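Local coordinates for protein PrgZ (Enterococcus faecalis, PDB 4FAJ) that acts as a membrane-anchored extracellular pheromone receptor that binds peptide, carries zinc ions, and probably supports peptide import as a solute-binding protein, at residues 124-127 and 128-131; 184-187 and 188-192. All coordinates share one frame; numbering follows the deposited sequence.

Contact 1. Residues 124-127 and 128-131; sequences VIRD and GAKW
R126 and A129 close a type II beta turn in the loop that leads from strand 120-124 to helix 139-150, with D127 and G128 at its two corners. G128 comes first in the second half. Its phi of 93° is the positive value expected at the third position of a type II turn, where glycine is the usual residue, and it swings the chain back toward R126. A129 follows and makes the closure: its N donates to R126 O at 3.5 Å, a weak bond although the N-H points well at the oxygen. The A129 methyl adds apolar contacts. A129 CB lies 3.9 Å from R126 CG and 4.1 Å from I125 CG2, so it touches the side chains of the two residues that follow strand 120-124. R126 CG lies between its own backbone N and carbonyl carbon (chi1 73°), which brings this methylene to the alanine; farther out, R126 NE hydrogen-bonds A106 O and the guanidinium makes a cation-pi contact with W262. The R126 side chain lies about 8 Å from a bound zinc ion. Back at the turn, the methyl carbon A129 CB also sits 3.7 Å from R126 O, the oxygen that accepts the closing bond.

Contact 2. Residues 184-187 and 188-192; sequences KSIG and EKTLE
I186 and T190 flank the three-residue loop of a beta hairpin whose first strand, 183-186, is an outermost strand of a four-stranded antiparallel sheet. The closely knit part is the backbone. K184 and E192 form a reciprocal hydrogen-bonded pair, E192 N reaching K184 O at 2.9 Å and nearly straight (172°). At I186 N the bond to T190 O is equally short, but the return bond, T190 N to I186 O, is a weak 3.4 Å and bent (134° at the hydrogen). S185 and L191 occupy the face packed on helix 139-150, where both touch A139 and L191 also meets F142. On the other face K184 and I186 are exposed at the outer edge, while T190 and E192 also pack against strand 120-124. There the CB atoms of I186 and T190 stand 4.1 Å apart, and I186 CD1 comes to 4.0 Å from E192 OE1. K184 and E192 run side by side in the same direction; E192 CG, anti to its N (chi1 -179°), starts a chain that brings E192 OE2 to 4.2 Å from K184 NZ, beyond salt-bridge range. At the loop a water bridges I186 O, to which it donates at 2.7 Å, and K189 N, from which it accepts at 2.9 Å.

From the N terminus, strand 120-124 runs out into contact 1, which closes its tight turn at once and sends the chain on to helix 139-150. Contact 2 opens only later and closes the 184-192 hairpin, so the two lie in series, neither nested nor crossed, with centres 12 Å apart. They meet at the hairpin loop. D127 OD1 forms a salt bridge with K189 NZ, and I125 N probably hydrogen-bonds K189 O at 2.7 Å. V124, at the strand end, packs CG2 near T190 OG1. Strands 120-124 and 190-194 are antiparallel neighbours in the sheet, the I125-K189 bond lying just beyond their ends, and helix 139-150 receives I125 from contact 1 and L191 from contact 2.

Contact 1. Residues 124-127 and 128-131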
loop_
_atom_site.group_PDB
_atom_site.type_symbol
_atom_site.label_atom_id
_atom_site.label_comp_id
_atom_site.label_asym_id
_atom_site.label_seq_id
_atom_site.Cartn_x
_atom_site.Cartn_y
_atom_site.Cartn_z
ATOM N N VAL A 124 -23.021 12.983 -7.380
ATOM C CA VAL A 124 -23.004 14.355 -7.887
ATOM C C VAL A 124 -21.731 15.051 -7.404
ATOM O O VAL A 124 -21.422 15.026 -6.214
ATOM C CB VAL A 124 -24.263 15.145 -7.448
ATOM C CG1 VAL A 124 -24.142 16.615 -7.846
ATOM C CG2 VAL A 124 -25.524 14.540 -8.067
ATOM N N ILE A 125 -21.004 15.674 -8.332
ATOM C CA ILE A 125 -19.798 16.446 -8.008
ATOM C C ILE A 125 -20.208 17.818 -7.481
ATOM O O ILE A 125 -21.062 18.477 -8.076
ATOM C CB ILE A 125 -18.894 16.618 -9.249
ATOM C CG1 ILE A 125 -18.236 15.282 -9.619
ATOM C CG2 ILE A 125 -17.848 17.705 -9.014
ATOM C CD1 ILE A 125 -17.909 15.166 -11.083
ATOM N N ARG A 126 -19.619 18.252 -6.359
ATOM C CA ARG A 126 -20.020 19.528 -5.769
ATOM C C ARG A 126 -19.720 20.732 -6.668
ATOM O O ARG A 126 -18.779 20.717 -7.477
ATOM C CB ARG A 126 -19.398 19.756 -4.382
ATOM C CG ARG A 126 -17.908 20.088 -4.363
ATOM C CD ARG A 126 -17.403 20.329 -2.911
ATOM N NE ARG A 126 -17.626 19.158 -2.056
ATOM C CZ ARG A 126 -18.376 19.113 -0.946
ATOM N NH1 ARG A 126 -18.998 20.191 -0.477
ATOM N NH2 ARG A 126 -18.490 17.964 -0.283
ATOM N N ASP A 127 -20.542 21.764 -6.498
ATOM C CA ASP A 127 -20.325 23.047 -7.133
ATOM C C ASP A 127 -19.034 23.613 -6.554
ATOM O O ASP A 127 -18.835 23.627 -5.327
ATOM C CB ASP A 127 -21.473 24.008 -6.823
ATOM C CG ASP A 127 -22.807 23.586 -7.448
ATOM O OD1 ASP A 127 -22.824 22.729 -8.355
ATOM O OD2 ASP A 127 -23.850 24.150 -7.040
ATOM N N GLY A 128 -18.141 24.046 -7.429
ATOM C CA GLY A 128 -16.943 24.736 -6.985
ATOM C C GLY A 128 -15.733 23.854 -6.778
ATOM O O GLY A 128 -14.689 24.348 -6.367
ATOM N N ALA A 129 -15.867 22.555 -7.047
ATOM C CA ALA A 129 -14.709 21.656 -7.072
ATOM C C ALA A 129 -13.837 22.060 -8.264
ATOM O O ALA A 129 -14.328 22.111 -9.395
ATOM C CB ALA A 129 -15.155 20.220 -7.191
ATOM N N LYS A 130 -12.571 22.401 -8.001
ATOM C CA LYS A 130 -11.677 22.976 -9.025
ATOM C C LYS A 130 -10.273 22.353 -9.089
ATOM O O LYS A 130 -9.708 21.928 -8.065
ATOM C CB LYS A 130 -11.500 24.483 -8.797
ATOM C CG LYS A 130 -12.730 25.324 -9.062
ATOM C CD LYS A 130 -12.524 26.765 -8.618
ATOM C CE LYS A 130 -13.783 27.590 -8.853
ATOM N NZ LYS A 130 -13.621 29.020 -8.434
ATOM N N TRP A 131 -9.722 22.331 -10.303
ATOM C CA TRP A 131 -8.294 22.086 -10.534
ATOM C C TRP A 131 -7.485 23.280 -10.043
ATOM O O TRP A 131 -8.020 24.381 -9.887
ATOM C CB TRP A 131 -8.038 21.858 -12.034
ATOM C CG TRP A 131 -8.727 20.616 -12.516
ATOM C CD1 TRP A 131 -9.851 20.538 -13.293
ATOM C CD2 TRP A 131 -8.359 19.276 -12.204
ATOM N NE1 TRP A 131 -10.199 19.223 -13.493
ATOM C CE2 TRP A 131 -9.301 18.426 -12.829
ATOM C CE3 TRP A 131 -7.327 18.708 -11.463
ATOM C CZ2 TRP A 131 -9.229 17.036 -12.736
ATOM C CZ3 TRP A 131 -7.256 17.329 -11.367
ATOM C CH2 TRP A 131 -8.200 16.505 -12.005
#

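Contact 2. Residues 184-187 and 188-192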
loop_
_atom_site.group_PDB
_atom_site.type_symbol
_atom_site.label_atom_id
_atom_site.label_comp_id
_atom_site.label_asym_id
_atom_site.label_seq_id
_atom_site.Cartn_x
_atom_site.Cartn_y
_atom_site.Cartn_z
ATOM N N LYS A 184 -20.431 6.558 -16.708
ATOM C CA LYS A 184 -20.806 7.641 -17.619
ATOM C C LYS A 184 -21.121 8.953 -16.896
ATOM O O LYS A 184 -21.561 8.950 -15.743
ATOM C CB LYS A 184 -21.995 7.221 -18.487
ATOM C CG LYS A 184 -23.351 7.249 -17.787
ATOM C CD LYS A 184 -24.464 6.770 -18.708
ATOM C CE LYS A 184 -25.813 6.816 -18.011
ATOM N NZ LYS A 184 -26.940 6.530 -18.945
ATOM N N SER A 185 -20.908 10.062 -17.602
ATOM C CA SER A 185 -21.348 11.377 -17.146
ATOM C C SER A 185 -22.778 11.638 -17.599
ATOM O O SER A 185 -23.205 11.171 -18.659
ATOM C CB SER A 185 -20.435 12.477 -17.697
ATOM O OG SER A 185 -20.324 12.373 -19.107
ATOM N N ILE A 186 -23.518 12.369 -16.771
ATOM C CA ILE A 186 -24.807 12.930 -17.136
ATOM C C ILE A 186 -24.662 14.425 -16.862
ATOM O O ILE A 186 -24.604 14.848 -15.707
ATOM C CB ILE A 186 -25.961 12.328 -16.299
ATOM C CG1 ILE A 186 -25.973 10.805 -16.413
ATOM C CG2 ILE A 186 -27.299 12.887 -16.758
ATOM C CD1 ILE A 186 -26.810 10.118 -15.369
ATOM N N GLY A 187 -24.545 15.220 -17.921
ATOM C CA GLY A 187 -24.206 16.634 -17.764
ATOM C C GLY A 187 -22.748 16.766 -17.355
ATOM O O GLY A 187 -21.926 15.901 -17.681
ATOM N N GLU A 188 -22.422 17.835 -16.636
ATOM C CA GLU A 188 -21.040 18.094 -16.234
ATOM C C GLU A 188 -20.743 17.637 -14.796
ATOM O O GLU A 188 -19.574 17.459 -14.438
ATOM C CB GLU A 188 -20.708 19.584 -16.395
ATOM C CG GLU A 188 -20.977 20.409 -15.156
ATOM C CD GLU A 188 -20.451 21.834 -15.245
ATOM O OE1 GLU A 188 -20.973 22.610 -16.067
ATOM O OE2 GLU A 188 -19.527 22.180 -14.472
ATOM N N LYS A 189 -21.788 17.435 -13.990
ATOM C CA LYS A 189 -21.629 17.183 -12.545
ATOM C C LYS A 189 -22.153 15.855 -12.007
ATOM O O LYS A 189 -22.032 15.616 -10.814
ATOM C CB LYS A 189 -22.276 18.317 -11.743
ATOM C CG LYS A 189 -21.623 19.684 -11.950
ATOM C CD LYS A 189 -22.126 20.729 -10.945
ATOM C CE LYS A 189 -21.948 22.151 -11.472
ATOM N NZ LYS A 189 -22.777 23.142 -10.737
ATOM N N THR A 190 -22.710 14.989 -12.850
ATOM C CA THR A 190 -23.260 13.723 -12.363
ATOM C C THR A 190 -22.528 12.541 -12.988
ATOM O O THR A 190 -22.276 12.518 -14.198
ATOM C CB THR A 190 -24.791 13.627 -12.597
ATOM O OG1 THR A 190 -25.440 14.663 -11.857
ATOM C CG2 THR A 190 -25.357 12.277 -12.132
ATOM N N LEU A 191 -22.194 11.575 -12.139
ATOM C CA LEU A 191 -21.581 10.315 -12.537
ATOM C C LEU A 191 -22.537 9.165 -12.241
ATOM O O LEU A 191 -23.136 9.123 -11.164
ATOM C CB LEU A 191 -20.295 10.098 -11.747
ATOM C CG LEU A 191 -19.017 10.781 -12.219
ATOM C CD1 LEU A 191 -17.935 10.648 -11.132
ATOM C CD2 LEU A 191 -18.544 10.164 -13.547
ATOM N N GLU A 192 -22.682 8.236 -13.186
ATOM C CA GLU A 192 -23.413 6.990 -12.934
ATOM C C GLU A 192 -22.486 5.795 -13.199
ATOM O O GLU A 192 -21.846 5.730 -14.243
ATOM C CB GLU A 192 -24.668 6.890 -13.805
ATOM C CG GLU A 192 -25.482 5.618 -13.569
ATOM C CD GLU A 192 -26.658 5.467 -14.514
ATOM O OE1 GLU A 192 -27.558 6.326 -14.491
ATOM O OE2 GLU A 192 -26.694 4.471 -15.273
HETATM O O HOH W 1 -24.627 17.057 -14.110
#